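Local coordinates for ribonucleotide monophosphatase NagD (PDB 2C4N), which removes phosphate from nucleotides, UMP among them, as a magnesium-dependent phosphatase of the haloalkanoic acid dehalogenase superfamily, at the interface of chains A and B. Numbering follows the deposited sequence. Chains: chain A/B, Protein NAGD.

The interface of chains A and B. Residues chain A 78, 140-141, 172; chain B 208, 232, 234-235.
A proline-bearing loop of chain B, B:Ser232 to B:Phe235, packs on an apolar surface of chain A built from helix 71-80 and strands 139-142 and 172-173. B:Pro234 is the central residue by buried surface, 48 Å² of it being hidden by chain A, against 38 Å² of A:Phe172 hidden by chain B. Its ring carbon CB lies 3.4 Å from CB of A:Phe172, so that the root of the phenylalanine, more than its ring, makes the touch. The second support comes from A:Ile141, whose terminal CD1 reaches the same proline CB at 3.4 Å, close for two carbons. The branch through CG1, anti to the carbonyl carbon and beside the backbone N (chi1 -46°), carries that methyl out to the proline. B:Pro234 is poorly ordered, however, so the exact values of all its contacts, those of its carbonyl O included, are uncertain. Past the proline ring, this O lies in the plane of the A:Phe78 ring and meets the ring at its edge, 3.7 Å from CZ. This is consistent with a weak electrostatic attraction between the oxygen and the ring hydrogens. With CG anti to the backbone N (chi1 171°), A:Phe78 extends from its helix to bring CZ also within 4.1 Å of CB of B:Phe235. B:Leu208, on helix 203-212, lies at the margin, its CD1 4.4 Å from CE1 of A:Phe172. A polar link joins the backbones beside this apolar cluster: water 1 is 2.7 Å from the amide N of A:Phe140, with a nearly straight 169° at the hydrogen, and 2.7 Å from the carbonyl O of B:Ser232. Two-fold symmetry repeats the patch with the chains exchanged. Its centre lies about 24 Å from the catalytic A:Asp11. The patch hides 134 Å², part of a larger interface that may reflect crystal packing, NagD being described as a monomer; in this crystal it probably helps hold the two copies together.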
# COMPACT_ATOMS: atom_id res chain seq x y z
N PHE A 78 -16.05 -23.77 -1.82
CA PHE A 78 -16.27 -22.55 -2.58
C PHE A 78 -16.26 -22.85 -4.08
O PHE A 78 -17.14 -22.40 -4.82
CB PHE A 78 -15.16 -21.54 -2.24
CG PHE A 78 -15.14 -20.31 -3.12
CD1 PHE A 78 -14.55 -20.35 -4.38
CD2 PHE A 78 -15.71 -19.12 -2.68
CE1 PHE A 78 -14.52 -19.22 -5.19
CE2 PHE A 78 -15.69 -17.98 -3.49
CZ PHE A 78 -15.09 -18.04 -4.75
N PHE A 140 -8.29 -15.95 -9.67
CA PHE A 140 -7.29 -16.04 -8.61
C PHE A 140 -7.88 -16.25 -7.20
O PHE A 140 -8.47 -15.35 -6.62
CB PHE A 140 -6.46 -14.74 -8.68
CG PHE A 140 -5.14 -14.78 -7.94
CD1 PHE A 140 -4.58 -15.98 -7.49
CD2 PHE A 140 -4.44 -13.60 -7.72
CE1 PHE A 140 -3.34 -15.99 -6.83
CE2 PHE A 140 -3.20 -13.59 -7.07
CZ PHE A 140 -2.65 -14.79 -6.62
N ILE A 141 -7.69 -17.46 -6.67
CA ILE A 141 -8.21 -17.83 -5.35
C ILE A 141 -7.06 -18.30 -4.45
O ILE A 141 -6.17 -19.01 -4.91
CB ILE A 141 -9.21 -19.01 -5.44
CG1 ILE A 141 -10.21 -18.78 -6.57
CG2 ILE A 141 -9.93 -19.18 -4.11
CD1 ILE A 141 -11.10 -17.58 -6.39
N PHE A 172 -8.74 -13.78 -4.11
CA PHE A 172 -9.84 -13.75 -3.19
C PHE A 172 -9.37 -14.76 -2.14
O PHE A 172 -9.16 -15.93 -2.46
CB PHE A 172 -11.13 -14.27 -3.84
CG PHE A 172 -12.26 -14.46 -2.86
CD1 PHE A 172 -12.96 -13.37 -2.36
CD2 PHE A 172 -12.59 -15.74 -2.41
CE1 PHE A 172 -13.97 -13.54 -1.43
CE2 PHE A 172 -13.61 -15.92 -1.48
CZ PHE A 172 -14.30 -14.82 -0.98
N LEU B 208 -19.70 -8.27 -4.06
CA LEU B 208 -18.72 -8.80 -3.11
C LEU B 208 -19.33 -8.91 -1.71
O LEU B 208 -19.18 -9.93 -1.04
CB LEU B 208 -17.48 -7.91 -3.07
CG LEU B 208 -16.37 -8.27 -2.07
CD1 LEU B 208 -15.86 -9.68 -2.34
CD2 LEU B 208 -15.24 -7.26 -2.17
N SER B 232 -12.66 -12.71 -15.10
CA SER B 232 -11.56 -13.01 -14.19
C SER B 232 -11.96 -12.97 -12.72
O SER B 232 -11.16 -13.30 -11.84
CB SER B 232 -10.41 -12.02 -14.44
OG SER B 232 -10.84 -10.69 -14.26
N PRO B 234 -13.07 -13.82 -9.12
CA PRO B 234 -12.99 -15.01 -8.27
C PRO B 234 -14.35 -15.67 -8.08
O PRO B 234 -14.49 -16.89 -8.20
CB PRO B 234 -12.44 -14.46 -6.95
CG PRO B 234 -12.63 -12.94 -7.06
CD PRO B 234 -12.34 -12.71 -8.50
N PHE B 235 -15.34 -14.85 -7.77
CA PHE B 235 -16.72 -15.29 -7.57
C PHE B 235 -17.50 -14.57 -8.67
O PHE B 235 -17.02 -13.60 -9.24
CB PHE B 235 -17.21 -14.82 -6.20
CG PHE B 235 -17.11 -13.34 -6.02
CD1 PHE B 235 -18.15 -12.50 -6.42
CD2 PHE B 235 -15.94 -12.78 -5.52
CE1 PHE B 235 -18.01 -11.12 -6.34
CE2 PHE B 235 -15.79 -11.40 -5.43
CZ PHE B 235 -16.83 -10.57 -5.85
O HOH W 1 -9.32 -13.43 -9.94